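Local coordinates for protein omega transaminase (Pseudomonas sp., PDB 5LHA) that transfers amino groups between amines and carbonyl compounds as a fold type I transaminase, with its cofactor held here as pyridoxamine phosphate, at residues 17-22 and 31-36; 116-121 and 304-309; 204-209 and 244-249. All coordinates share one frame; numbering follows the deposited sequence.

Interaction 1 (17-22 and 31-36)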
ATOM      1  N   ALA A  17     -42.984   9.870  -8.345  1.00 45.55           N
ATOM      2  CA  ALA A  17     -41.914   9.726  -9.331  1.00 42.25           C
ATOM      3  C   ALA A  17     -40.917   8.632  -8.941  1.00 38.44           C
ATOM      4  O   ALA A  17     -40.595   8.437  -7.762  1.00 35.86           O
ATOM      5  CB  ALA A  17     -41.179  11.056  -9.509  1.00 42.42           C
ATOM      6  N   GLU A  18     -40.409   7.927  -9.954  1.00 36.19           N
ATOM      7  CA  GLU A  18     -39.394   6.911  -9.729  1.00 36.14           C
ATOM      8  C   GLU A  18     -38.011   7.545  -9.604  1.00 32.92           C
ATOM      9  O   GLU A  18     -37.696   8.548 -10.249  1.00 30.82           O
ATOM     10  CB  GLU A  18     -39.404   5.856 -10.834  1.00 40.02           C
ATOM     11  CG  GLU A  18     -38.469   4.698 -10.539  1.00 46.02           C
ATOM     12  CD  GLU A  18     -38.794   4.017  -9.218  1.00 54.12           C
ATOM     13  OE1 GLU A  18     -39.991   3.982  -8.841  1.00 58.45           O
ATOM     14  OE2 GLU A  18     -37.851   3.541  -8.547  1.00 56.01           O
ATOM     15  N   LYS A  19     -37.178   6.929  -8.769  1.00 31.01           N
ATOM     16  CA  LYS A  19     -35.895   7.481  -8.350  1.00 26.85           C
ATOM     17  C   LYS A  19     -34.758   6.799  -9.115  1.00 23.56           C
ATOM     18  O   LYS A  19     -34.495   5.611  -8.924  1.00 19.52           O
ATOM     19  CB  LYS A  19     -35.744   7.312  -6.843  1.00 26.31           C
ATOM     20  CG  LYS A  19     -34.633   8.126  -6.221  1.00 27.06           C
ATOM     21  CD  LYS A  19     -34.577   7.905  -4.719  1.00 26.84           C
ATOM     22  CE  LYS A  19     -35.783   8.535  -4.050  1.00 26.74           C
ATOM     23  NZ  LYS A  19     -35.800   8.365  -2.560  1.00 27.53           N
ATOM     24  N   LYS A  20     -34.123   7.540 -10.025  1.00 24.81           N
ATOM     25  CA  LYS A  20     -33.027   7.027 -10.837  1.00 24.97           C
ATOM     26  C   LYS A  20     -31.658   7.505 -10.352  1.00 24.92           C
ATOM     27  O   LYS A  20     -30.645   7.230 -11.003  1.00 23.41           O
ATOM     28  CB  LYS A  20     -33.221   7.439 -12.298  1.00 26.25           C
ATOM     29  CG  LYS A  20     -34.546   7.018 -12.900  1.00 27.43           C
ATOM     30  CD  LYS A  20     -34.724   5.513 -12.899  1.00 30.80           C
ATOM     31  CE  LYS A  20     -35.466   5.051 -14.157  1.00 32.02           C
ATOM     32  NZ  LYS A  20     -36.707   5.831 -14.415  1.00 31.68           N
ATOM     33  N   PHE A  21     -31.598   8.196  -9.222  1.00 23.97           N
ATOM     34  CA  PHE A  21     -30.337   8.620  -8.648  1.00 24.38           C
ATOM     35  C   PHE A  21     -30.180   8.017  -7.261  1.00 22.40           C
ATOM     36  O   PHE A  21     -31.148   7.547  -6.648  1.00 21.09           O
ATOM     37  CB  PHE A  21     -30.223  10.151  -8.584  1.00 23.71           C
ATOM     38  CG  PHE A  21     -31.276  10.804  -7.746  1.00 25.59           C
ATOM     39  CD1 PHE A  21     -31.086  10.990  -6.384  1.00 26.79           C
ATOM     40  CD2 PHE A  21     -32.457  11.248  -8.323  1.00 27.47           C
ATOM     41  CE1 PHE A  21     -32.063  11.590  -5.610  1.00 28.61           C
ATOM     42  CE2 PHE A  21     -33.437  11.855  -7.561  1.00 27.95           C
ATOM     43  CZ  PHE A  21     -33.242  12.030  -6.202  1.00 29.05           C
ATOM     44  N   TRP A  22     -28.940   8.042  -6.781  1.00 22.08           N
ATOM     45  CA  TRP A  22     -28.579   7.547  -5.459  1.00 18.06           C
ATOM     46  C   TRP A  22     -28.364   8.695  -4.476  1.00 15.60           C
ATOM     47  O   TRP A  22     -27.570   9.606  -4.737  1.00 17.62           O
ATOM     48  CB  TRP A  22     -27.321   6.684  -5.549  1.00 17.80           C
ATOM     49  CG  TRP A  22     -27.602   5.265  -5.895  1.00 17.10           C
ATOM     50  CD1 TRP A  22     -28.766   4.586  -5.659  1.00 15.93           C
ATOM     51  CD2 TRP A  22     -26.696   4.316  -6.488  1.00 17.24           C
ATOM     52  NE1 TRP A  22     -28.650   3.284  -6.085  1.00 18.25           N
ATOM     53  CE2 TRP A  22     -27.390   3.088  -6.588  1.00 18.23           C
ATOM     54  CE3 TRP A  22     -25.373   4.381  -6.936  1.00 17.51           C
ATOM     55  CZ2 TRP A  22     -26.810   1.935  -7.124  1.00 17.19           C
ATOM     56  CZ3 TRP A  22     -24.792   3.218  -7.474  1.00 17.48           C
ATOM     57  CH2 TRP A  22     -25.519   2.021  -7.565  1.00 15.43           C
ATOM     58  N   PRO A  31     -37.606  -0.906   1.188  1.00 41.03           N
ATOM     59  CA  PRO A  31     -38.404   0.200   0.657  1.00 38.87           C
ATOM     60  C   PRO A  31     -37.913   1.574   1.092  1.00 37.02           C
ATOM     61  O   PRO A  31     -38.473   2.572   0.651  1.00 33.97           O
ATOM     62  CB  PRO A  31     -39.786  -0.085   1.233  1.00 40.41           C
ATOM     63  CG  PRO A  31     -39.511  -0.769   2.549  1.00 41.79           C
ATOM     64  CD  PRO A  31     -38.156  -1.423   2.457  1.00 41.89           C
ATOM     65  N   HIS A  32     -36.894   1.620   1.953  1.00 39.21           N
ATOM     66  CA  HIS A  32     -36.402   2.903   2.446  1.00 42.76           C
ATOM     67  C   HIS A  32     -35.970   3.823   1.313  1.00 42.99           C
ATOM     68  O   HIS A  32     -36.129   5.044   1.415  1.00 44.61           O
ATOM     69  CB  HIS A  32     -35.247   2.690   3.422  1.00 42.62           C
ATOM     70  CG  HIS A  32     -34.580   3.956   3.852  1.00 44.66           C
ATOM     71  ND1 HIS A  32     -35.054   4.729   4.890  1.00 45.99           N
ATOM     72  CD2 HIS A  32     -33.465   4.578   3.399  1.00 45.62           C
ATOM     73  CE1 HIS A  32     -34.264   5.777   5.054  1.00 46.17           C
ATOM     74  NE2 HIS A  32     -33.293   5.711   4.161  1.00 45.30           N
ATOM     75  N   ARG A  33     -35.438   3.264   0.226  1.00 42.04           N
ATOM     76  CA  ARG A  33     -34.901   4.105  -0.838  1.00 42.56           C
ATOM     77  C   ARG A  33     -35.981   4.998  -1.439  1.00 44.95           C
ATOM     78  O   ARG A  33     -35.679   6.089  -1.932  1.00 47.55           O
ATOM     79  CB  ARG A  33     -34.292   3.254  -1.948  1.00 40.89           C
ATOM     80  CG  ARG A  33     -33.433   4.075  -2.894  1.00 38.71           C
ATOM     81  CD  ARG A  33     -32.936   3.252  -4.053  1.00 36.20           C
ATOM     82  NE  ARG A  33     -34.044   2.839  -4.905  1.00 35.50           N
ATOM     83  CZ  ARG A  33     -34.492   3.560  -5.929  1.00 37.38           C
ATOM     84  NH1 ARG A  33     -33.912   4.715  -6.223  1.00 38.38           N
ATOM     85  NH2 ARG A  33     -35.505   3.127  -6.663  1.00 37.70           N
ATOM     86  N   ASP A  34     -37.240   4.556  -1.403  1.00 45.04           N
ATOM     87  CA  ASP A  34     -38.351   5.224  -2.076  1.00 46.91           C
ATOM     88  C   ASP A  34     -38.986   6.336  -1.252  1.00 45.00           C
ATOM     89  O   ASP A  34     -39.812   7.083  -1.789  1.00 46.35           O
ATOM     90  CB  ASP A  34     -39.429   4.203  -2.449  1.00 51.26           C
ATOM     91  CG  ASP A  34     -39.017   3.314  -3.605  1.00 55.07           C
ATOM     92  OD1 ASP A  34     -38.281   3.787  -4.494  1.00 55.72           O
ATOM     93  OD2 ASP A  34     -39.445   2.143  -3.631  1.00 57.36           O
ATOM     94  N   LYS A  35     -38.650   6.451   0.028  1.00 39.67           N
ATOM     95  CA  LYS A  35     -39.046   7.616   0.802  1.00 35.83           C
ATOM     96  C   LYS A  35     -38.211   8.816   0.371  1.00 33.71           C
ATOM     97  O   LYS A  35     -37.009   8.697   0.112  1.00 33.72           O
ATOM     98  CB  LYS A  35     -38.871   7.346   2.297  1.00 34.25           C
ATOM     99  CG  LYS A  35     -39.388   8.456   3.195  1.00 33.87           C
ATOM    100  CD  LYS A  35     -38.462   8.689   4.383  1.00 32.22           C
ATOM    101  CE  LYS A  35     -37.162   9.390   3.984  1.00 30.03           C
ATOM    102  NZ  LYS A  35     -37.344  10.868   3.840  1.00 28.70           N
ATOM    103  N   THR A  36     -38.856   9.974   0.259  1.00 32.18           N
ATOM    104  CA  THR A  36     -38.149  11.191  -0.127  1.00 28.31           C
ATOM    105  C   THR A  36     -38.896  12.387   0.436  1.00 26.77           C
ATOM    106  O   THR A  36     -40.130  12.424   0.392  1.00 25.78           O
ATOM    107  CB  THR A  36     -38.022  11.348  -1.655  1.00 26.86           C
ATOM    108  OG1 THR A  36     -37.839  10.074  -2.284  1.00 26.86           O
ATOM    109  CG2 THR A  36     -36.836  12.243  -1.993  1.00 25.00           C
TER
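Lys19 and Arg33 pass one another, running opposite ways, each ending at the other's backbone, and this exchange ties two loop segments whose directions are nearly perpendicular. The Lys19 chain begins beside the guanidinium: CB lies 3.2 Å from NH1 of Arg33. CG, anti to the backbone N (chi1 -166°), stays beside the same NH1 and also sits 4.1 Å above the centre of the Phe21 ring. CD is 3.5 Å from the carbonyl O of Arg33. A bend at chi3 (-70°) turns CE to within 3.1 Å of Thr36 OG1. Lys19 and Thr36 meet tip to tip, NZ donating a hydrogen bond of 2.7 Å to OG1. NZ also bonds to the Arg33 carbonyl O, although the very short separation makes the exact length doubtful, and His23 adds a further hydrogen bond to the ammonium. The return leg belongs to Arg33, whose NH1 donates to the carbonyl O of Lys19 at 2.9 Å from above the carbonyl plane. Its NH2 forms a salt bridge with Glu18 OE2 at 3.0 Å, weak as a hydrogen bond, and Asp34 joins the network by charge alone. An alanine in place of Arg33 would probably leave the Glu18 carboxylate beside that of Asp34 without the positive charge that both carboxylates share, and the Lys19 carbonyl without this donor. The two segments flank strand 26-27, the later one running into strand 37-43, while Lys20 forms a salt bridge with Glu104 and the Phe21 ring meets Phe100 edge-to-face, both on helix 97-109 of the second subunit.

Interaction 2 (116-121 and 304-309)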
ATOM      1  N   ALA A 116      -0.389  32.469   0.330  1.00 28.94           N
ATOM      2  CA  ALA A 116       0.228  33.083  -0.839  1.00 32.51           C
ATOM      3  C   ALA A 116      -0.348  32.614  -2.166  1.00 33.16           C
ATOM      4  O   ALA A 116      -0.417  33.410  -3.106  1.00 32.20           O
ATOM      5  CB  ALA A 116       1.743  32.833  -0.836  1.00 34.26           C
ATOM      6  N   ARG A 117      -0.772  31.353  -2.266  1.00 33.48           N
ATOM      7  CA  ARG A 117      -1.244  30.772  -3.513  1.00 32.69           C
ATOM      8  C   ARG A 117      -2.538  30.002  -3.278  1.00 31.91           C
ATOM      9  O   ARG A 117      -2.741  29.403  -2.218  1.00 29.17           O
ATOM     10  CB  ARG A 117      -0.190  29.834  -4.120  1.00 32.47           C
ATOM     11  CG  ARG A 117       1.103  30.517  -4.523  1.00 33.45           C
ATOM     12  CD  ARG A 117       0.936  31.292  -5.817  1.00 35.70           C
ATOM     13  NE  ARG A 117       2.196  31.871  -6.282  1.00 37.74           N
ATOM     14  CZ  ARG A 117       2.655  33.065  -5.914  1.00 40.20           C
ATOM     15  NH1 ARG A 117       1.961  33.824  -5.079  1.00 41.78           N
ATOM     16  NH2 ARG A 117       3.806  33.510  -6.391  1.00 40.92           N
ATOM     17  N   VAL A 118      -3.408  30.021  -4.290  1.00 31.39           N
ATOM     18  CA  VAL A 118      -4.673  29.296  -4.281  1.00 30.17           C
ATOM     19  C   VAL A 118      -4.656  28.280  -5.414  1.00 28.81           C
ATOM     20  O   VAL A 118      -4.237  28.600  -6.533  1.00 26.55           O
ATOM     21  CB  VAL A 118      -5.886  30.231  -4.445  1.00 29.70           C
ATOM     22  CG1 VAL A 118      -7.173  29.467  -4.158  1.00 28.72           C
ATOM     23  CG2 VAL A 118      -5.767  31.470  -3.568  1.00 30.39           C
ATOM     24  N   LEU A 119      -5.092  27.054  -5.118  1.00 29.58           N
ATOM     25  CA  LEU A 119      -5.431  26.065  -6.136  1.00 28.54           C
ATOM     26  C   LEU A 119      -6.931  25.814  -6.048  1.00 28.10           C
ATOM     27  O   LEU A 119      -7.411  25.193  -5.091  1.00 26.35           O
ATOM     28  CB  LEU A 119      -4.631  24.777  -5.960  1.00 29.46           C
ATOM     29  CG  LEU A 119      -4.278  24.101  -7.287  1.00 32.43           C
ATOM     30  CD1 LEU A 119      -3.179  23.086  -7.083  1.00 34.16           C
ATOM     31  CD2 LEU A 119      -5.497  23.440  -7.924  1.00 33.88           C
ATOM     32  N   PHE A 120      -7.662  26.282  -7.061  1.00 29.98           N
ATOM     33  CA  PHE A 120      -9.115  26.253  -7.067  1.00 28.37           C
ATOM     34  C   PHE A 120      -9.625  24.877  -7.475  1.00 25.73           C
ATOM     35  O   PHE A 120      -8.946  24.097  -8.145  1.00 22.78           O
ATOM     36  CB  PHE A 120      -9.675  27.313  -8.026  1.00 29.09           C
ATOM     37  CG  PHE A 120      -9.582  28.724  -7.501  1.00 30.60           C
ATOM     38  CD1 PHE A 120     -10.425  29.166  -6.492  1.00 30.76           C
ATOM     39  CD2 PHE A 120      -8.625  29.598  -7.994  1.00 30.16           C
ATOM     40  CE1 PHE A 120     -10.321  30.457  -6.004  1.00 28.86           C
ATOM     41  CE2 PHE A 120      -8.524  30.882  -7.505  1.00 28.69           C
ATOM     42  CZ  PHE A 120      -9.375  31.311  -6.512  1.00 27.99           C
ATOM     43  N   SER A 121     -10.854  24.598  -7.062  1.00 25.95           N
ATOM     44  CA  SER A 121     -11.505  23.328  -7.334  1.00 25.17           C
ATOM     45  C   SER A 121     -13.009  23.554  -7.213  1.00 24.75           C
ATOM     46  O   SER A 121     -13.477  24.694  -7.320  1.00 26.45           O
ATOM     47  CB  SER A 121     -10.939  22.243  -6.398  1.00 24.37           C
ATOM     48  OG  SER A 121     -11.227  22.524  -5.034  1.00 21.30           O
ATOM     49  N   ALA A 304     -11.542  25.560  -2.784  1.00 26.72           N
ATOM     50  CA  ALA A 304     -10.242  26.213  -2.862  1.00 26.37           C
ATOM     51  C   ALA A 304      -9.302  25.653  -1.810  1.00 25.39           C
ATOM     52  O   ALA A 304      -9.717  25.345  -0.689  1.00 25.90           O
ATOM     53  CB  ALA A 304     -10.348  27.737  -2.702  1.00 26.56           C
ATOM     54  N   THR A 305      -8.040  25.501  -2.201  1.00 22.58           N
ATOM     55  CA  THR A 305      -6.953  25.170  -1.293  1.00 22.49           C
ATOM     56  C   THR A 305      -5.931  26.296  -1.348  1.00 23.61           C
ATOM     57  O   THR A 305      -5.405  26.602  -2.422  1.00 24.13           O
ATOM     58  CB  THR A 305      -6.313  23.845  -1.690  1.00 20.68           C
ATOM     59  OG1 THR A 305      -7.351  22.887  -1.914  1.00 22.17           O
ATOM     60  CG2 THR A 305      -5.397  23.333  -0.564  1.00 17.75           C
ATOM     61  N   LEU A 306      -5.661  26.915  -0.204  1.00 24.60           N
ATOM     62  CA  LEU A 306      -4.681  27.995  -0.114  1.00 24.45           C
ATOM     63  C   LEU A 306      -3.408  27.476   0.529  1.00 25.65           C
ATOM     64  O   LEU A 306      -3.458  26.658   1.447  1.00 25.30           O
ATOM     65  CB  LEU A 306      -5.206  29.180   0.699  1.00 23.22           C
ATOM     66  CG  LEU A 306      -6.194  30.142   0.026  1.00 22.60           C
ATOM     67  CD1 LEU A 306      -7.555  29.488  -0.156  1.00 24.68           C
ATOM     68  CD2 LEU A 306      -6.319  31.430   0.824  1.00 21.64           C
ATOM     69  N   PHE A 307      -2.271  27.977   0.055  1.00 28.25           N
ATOM     70  CA  PHE A 307      -0.954  27.572   0.523  1.00 28.61           C
ATOM     71  C   PHE A 307      -0.187  28.804   0.966  1.00 30.45           C
ATOM     72  O   PHE A 307      -0.261  29.855   0.326  1.00 32.05           O
ATOM     73  CB  PHE A 307      -0.188  26.826  -0.574  1.00 27.19           C
ATOM     74  CG  PHE A 307      -0.946  25.649  -1.135  1.00 28.11           C
ATOM     75  CD1 PHE A 307      -1.912  25.823  -2.111  1.00 26.87           C
ATOM     76  CD2 PHE A 307      -0.696  24.367  -0.666  1.00 29.04           C
ATOM     77  CE1 PHE A 307      -2.625  24.741  -2.613  1.00 27.46           C
ATOM     78  CE2 PHE A 307      -1.404  23.275  -1.166  1.00 29.94           C
ATOM     79  CZ  PHE A 307      -2.363  23.464  -2.140  1.00 29.63           C
ATOM     80  N   ASN A 308       0.538  28.675   2.071  1.00 31.32           N
ATOM     81  CA  ASN A 308       1.251  29.826   2.593  1.00 29.06           C
ATOM     82  C   ASN A 308       2.549  30.048   1.815  1.00 28.90           C
ATOM     83  O   ASN A 308       2.925  29.259   0.943  1.00 27.17           O
ATOM     84  CB  ASN A 308       1.484  29.660   4.100  1.00 28.38           C
ATOM     85  CG  ASN A 308       2.334  28.444   4.451  1.00 27.46           C
ATOM     86  OD1 ASN A 308       2.854  27.758   3.580  1.00 28.40           O
ATOM     87  ND2 ASN A 308       2.455  28.166   5.740  1.00 26.54           N
ATOM     88  N   GLN A 309       3.220  31.162   2.134  1.00 30.46           N
ATOM     89  CA  GLN A 309       4.441  31.550   1.433  1.00 30.53           C
ATOM     90  C   GLN A 309       5.520  30.484   1.564  1.00 28.65           C
ATOM     91  O   GLN A 309       6.242  30.207   0.601  1.00 28.24           O
ATOM     92  CB  GLN A 309       4.951  32.887   1.973  1.00 33.90           C
ATOM     93  CG  GLN A 309       5.952  33.611   1.075  1.00 37.88           C
ATOM     94  CD  GLN A 309       5.310  34.322  -0.105  1.00 42.20           C
ATOM     95  OE1 GLN A 309       4.440  35.177   0.072  1.00 44.22           O
ATOM     96  NE2 GLN A 309       5.747  33.984  -1.315  1.00 42.86           N
TER
HETATM   97  O   HOH W   1      -8.842  23.236  -4.262  1.00 29.28           O
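The carbonyl O of Phe307 accepts two backbone N-H groups, from Ala116 at 2.6 Å and from Arg117 at 3.0 Å. Both bonds are nearly straight, and two residues facing one make this a classic beta bulge in an otherwise regular antiparallel pair. Beyond it the ladder resumes. Phe307 N donates to Arg117 O at 2.7 Å, closing a hydrogen-bonded pair, and Leu119 and Thr305 form the next, with Leu119 N bonded to Thr305 O at 2.8 Å. Near the far end a water donates to both Leu119 O and Thr305 OG1 and is also hydrogen-bonded to Ser121 OG, so that it bridges the strands through backbone and side chain alike; Thr305 OG1 is also hydrogen-bonded to the carbonyl O of Ala127. The side chains divide between the two faces of the sheet. On one, Val118 and Leu306 run next to each other in the same direction, with Val118 CG2 3.9 Å from Leu306 CG. The other branch of Val118, CG1, is anti to the backbone N (chi1 -169°); it rests 3.6 Å above the centre of the Phe120 ring and also touches Ala304 CB. On the opposite face, Leu119 CB comes up to the edge of the Phe307 ring, 3.9 Å from CE1. Strand 115-121 is one edge strand, within this chain, of the mostly parallel seven-stranded sheet, and 303-308 is the one strand running against its neighbours, as in the large domain of fold type I enzymes. Helix 97-109 covers Val118 and Phe120, helix 124-141 covers Leu119, Thr305 and Phe307, and strand 288-291 continues the sheet beyond 303-308.

Interaction 3 (204-209 and 244-249); sequences ALTAHC and ADYWPR
Thr206 lies against Asp245 and Tyr246, at the start of helix 246-256, its two branches doing different work. The hydroxyl meets the carboxylate of Asp245, the two side chains crossing obliquely, with OG1 3.1 Å from OD1. Whether its proton serves this bond is unsettled, because the carbonyl O of Pro202, one turn earlier, is also within hydrogen-bonding reach of the same hydroxyl. Asp245 presents its carboxylate with CG between the backbone N and the carbonyl carbon (chi1 50°); OD1 and OD2 lie 3.7 and 3.8 Å from Thr206 CB. The methyl CG2 packs instead on backbone, 3.6 Å from Tyr246 CA, and approaches the tyrosine ring at its edge, near the ring plane. It also touches Arg249 CD at 4.0 Å, while the tip of that arginine passes Ala207. One turn further along, Cys209 CB lies 3.9 Å from Tyr246 CE1, adding a second apolar contact on this tyrosine. Ile210 of the same helix also touches Tyr246 and Arg249. The contact thus joins helix 202-220, which leads into strand 225-230, to the first turn of helix 246-256, the connection of the beta-alpha-beta unit running from strand 225-230 to its parallel neighbour 260-264.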
ATOM      1  N   ALA A 204      -6.569  19.084  30.977  1.00 33.21           N
ATOM      2  CA  ALA A 204      -6.059  17.727  31.112  1.00 34.67           C
ATOM      3  C   ALA A 204      -6.310  16.902  29.854  1.00 34.79           C
ATOM      4  O   ALA A 204      -5.503  16.027  29.521  1.00 35.36           O
ATOM      5  CB  ALA A 204      -6.682  17.054  32.333  1.00 36.16           C
ATOM      6  N   LEU A 205      -7.415  17.164  29.148  1.00 34.23           N
ATOM      7  CA  LEU A 205      -7.730  16.412  27.932  1.00 33.59           C
ATOM      8  C   LEU A 205      -6.829  16.822  26.773  1.00 33.27           C
ATOM      9  O   LEU A 205      -6.412  15.977  25.973  1.00 34.96           O
ATOM     10  CB  LEU A 205      -9.206  16.597  27.563  1.00 31.33           C
ATOM     11  CG  LEU A 205      -9.748  15.814  26.363  1.00 29.30           C
ATOM     12  CD1 LEU A 205      -9.595  14.304  26.541  1.00 29.31           C
ATOM     13  CD2 LEU A 205     -11.195  16.166  26.145  1.00 29.27           C
ATOM     14  N   THR A 206      -6.580  18.121  26.621  1.00 33.40           N
ATOM     15  CA  THR A 206      -5.616  18.575  25.626  1.00 32.20           C
ATOM     16  C   THR A 206      -4.250  17.948  25.853  1.00 30.23           C
ATOM     17  O   THR A 206      -3.601  17.495  24.902  1.00 26.95           O
ATOM     18  CB  THR A 206      -5.509  20.097  25.657  1.00 33.13           C
ATOM     19  OG1 THR A 206      -6.750  20.671  25.237  1.00 33.86           O
ATOM     20  CG2 THR A 206      -4.380  20.588  24.750  1.00 33.11           C
ATOM     21  N   ALA A 207      -3.806  17.905  27.116  1.00 32.23           N
ATOM     22  CA  ALA A 207      -2.481  17.383  27.440  1.00 30.32           C
ATOM     23  C   ALA A 207      -2.357  15.899  27.104  1.00 29.49           C
ATOM     24  O   ALA A 207      -1.324  15.458  26.583  1.00 27.46           O
ATOM     25  CB  ALA A 207      -2.176  17.631  28.918  1.00 29.36           C
ATOM     26  N   HIS A 208      -3.390  15.112  27.415  1.00 31.86           N
ATOM     27  CA  HIS A 208      -3.410  13.704  27.029  1.00 32.92           C
ATOM     28  C   HIS A 208      -3.258  13.559  25.517  1.00 33.43           C
ATOM     29  O   HIS A 208      -2.492  12.716  25.031  1.00 33.72           O
ATOM     30  CB  HIS A 208      -4.709  13.046  27.503  1.00 33.22           C
ATOM     31  CG  HIS A 208      -4.751  12.766  28.973  1.00 34.39           C
ATOM     32  ND1 HIS A 208      -3.781  12.038  29.626  1.00 35.65           N
ATOM     33  CD2 HIS A 208      -5.656  13.122  29.916  1.00 35.41           C
ATOM     34  CE1 HIS A 208      -4.087  11.956  30.910  1.00 36.41           C
ATOM     35  NE2 HIS A 208      -5.218  12.609  31.113  1.00 36.27           N
ATOM     36  N   CYS A 209      -3.990  14.379  24.755  1.00 34.15           N
ATOM     37  CA  CYS A 209      -4.006  14.224  23.306  1.00 34.54           C
ATOM     38  C   CYS A 209      -2.660  14.611  22.703  1.00 37.21           C
ATOM     39  O   CYS A 209      -2.122  13.891  21.852  1.00 37.05           O
ATOM     40  CB  CYS A 209      -5.129  15.078  22.710  1.00 33.79           C
ATOM     41  SG  CYS A 209      -6.802  14.514  23.121  1.00 32.95           S
ATOM     42  N   ALA A 244      -9.681  25.042  24.133  1.00 38.83           N
ATOM     43  CA  ALA A 244      -9.120  26.247  23.536  1.00 38.69           C
ATOM     44  C   ALA A 244      -7.616  26.155  23.330  1.00 37.98           C
ATOM     45  O   ALA A 244      -7.079  26.796  22.418  1.00 38.39           O
ATOM     46  CB  ALA A 244      -9.447  27.451  24.406  1.00 40.58           C
ATOM     47  N   ASP A 245      -6.913  25.413  24.177  1.00 37.65           N
ATOM     48  CA  ASP A 245      -5.470  25.281  24.044  1.00 39.07           C
ATOM     49  C   ASP A 245      -5.046  24.138  23.123  1.00 36.12           C
ATOM     50  O   ASP A 245      -3.845  23.954  22.907  1.00 36.53           O
ATOM     51  CB  ASP A 245      -4.832  25.115  25.428  1.00 44.84           C
ATOM     52  CG  ASP A 245      -5.501  24.034  26.251  1.00 50.05           C
ATOM     53  OD1 ASP A 245      -6.647  23.659  25.924  1.00 51.31           O
ATOM     54  OD2 ASP A 245      -4.877  23.550  27.220  1.00 52.84           O
ATOM     55  N   TYR A 246      -5.988  23.359  22.586  1.00 34.16           N
ATOM     56  CA  TYR A 246      -5.606  22.214  21.760  1.00 35.33           C
ATOM     57  C   TYR A 246      -4.948  22.640  20.448  1.00 33.44           C
ATOM     58  O   TYR A 246      -3.867  22.149  20.101  1.00 30.98           O
ATOM     59  CB  TYR A 246      -6.814  21.321  21.486  1.00 36.54           C
ATOM     60  CG  TYR A 246      -6.468  20.150  20.588  1.00 35.57           C
ATOM     61  CD1 TYR A 246      -5.666  19.112  21.051  1.00 33.82           C
ATOM     62  CD2 TYR A 246      -6.941  20.081  19.283  1.00 35.28           C
ATOM     63  CE1 TYR A 246      -5.343  18.038  20.240  1.00 32.41           C
ATOM     64  CE2 TYR A 246      -6.627  19.008  18.466  1.00 33.57           C
ATOM     65  CZ  TYR A 246      -5.829  17.991  18.951  1.00 32.73           C
ATOM     66  OH  TYR A 246      -5.514  16.923  18.139  1.00 31.72           O
ATOM     67  N   TRP A 247      -5.609  23.504  19.672  1.00 34.38           N
ATOM     68  CA  TRP A 247      -5.059  23.884  18.374  1.00 34.23           C
ATOM     69  C   TRP A 247      -3.750  24.664  18.496  1.00 34.71           C
ATOM     70  O   TRP A 247      -2.838  24.439  17.689  1.00 35.59           O
ATOM     71  CB  TRP A 247      -6.089  24.667  17.548  1.00 34.70           C
ATOM     72  CG  TRP A 247      -6.919  23.753  16.682  1.00 34.36           C
ATOM     73  CD1 TRP A 247      -7.987  22.994  17.075  1.00 33.49           C
ATOM     74  CD2 TRP A 247      -6.707  23.456  15.295  1.00 33.24           C
ATOM     75  NE1 TRP A 247      -8.466  22.264  16.012  1.00 32.80           N
ATOM     76  CE2 TRP A 247      -7.697  22.526  14.910  1.00 33.03           C
ATOM     77  CE3 TRP A 247      -5.784  23.891  14.341  1.00 31.76           C
ATOM     78  CZ2 TRP A 247      -7.794  22.033  13.609  1.00 32.76           C
ATOM     79  CZ3 TRP A 247      -5.878  23.400  13.053  1.00 31.32           C
ATOM     80  CH2 TRP A 247      -6.874  22.478  12.699  1.00 32.81           C
ATOM     81  N   PRO A 248      -3.598  25.575  19.467  1.00 35.77           N
ATOM     82  CA  PRO A 248      -2.266  26.174  19.673  1.00 37.42           C
ATOM     83  C   PRO A 248      -1.172  25.159  19.979  1.00 35.94           C
ATOM     84  O   PRO A 248      -0.043  25.309  19.493  1.00 33.32           O
ATOM     85  CB  PRO A 248      -2.503  27.137  20.845  1.00 38.40           C
ATOM     86  CG  PRO A 248      -3.933  27.535  20.691  1.00 37.76           C
ATOM     87  CD  PRO A 248      -4.638  26.302  20.226  1.00 36.51           C
ATOM     88  N   ARG A 249      -1.462  24.133  20.778  1.00 36.66           N
ATOM     89  CA  ARG A 249      -0.453  23.113  21.044  1.00 36.72           C
ATOM     90  C   ARG A 249      -0.312  22.131  19.893  1.00 36.24           C
ATOM     91  O   ARG A 249       0.694  21.418  19.821  1.00 34.58           O
ATOM     92  CB  ARG A 249      -0.781  22.369  22.336  1.00 37.23           C
ATOM     93  CG  ARG A 249      -0.754  23.253  23.571  1.00 37.45           C
ATOM     94  CD  ARG A 249      -0.873  22.427  24.834  1.00 37.52           C
ATOM     95  NE  ARG A 249       0.187  21.421  24.915  1.00 37.29           N
ATOM     96  CZ  ARG A 249       0.438  20.672  25.986  1.00 36.72           C
ATOM     97  NH1 ARG A 249      -0.295  20.806  27.088  1.00 35.02           N
ATOM     98  NH2 ARG A 249       1.426  19.786  25.954  1.00 38.17           N
TER

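Along the chain, interaction 1 closes before interaction 2 opens, and interaction 3 is nested inside the long loop that interaction 2 closes. Within one subunit the three are separate: centres of interactions 1 and 2 lie 39 Å apart, those of 2 and 3 28 Å. The dimer brings the first two together, since Phe21 and Trp22 of the second subunit pack on Phe120 and Phe307. Interaction 2 is also close to the cofactor, the Ser121 side chain being about 8 Å from a bound pyridoxamine phosphate, whose pocket includes Gly123, Gly124 and Ser125 just beyond the strand. Interaction 3 lies across the chain's centre from interaction 1, their nearest atoms about 30 Å apart.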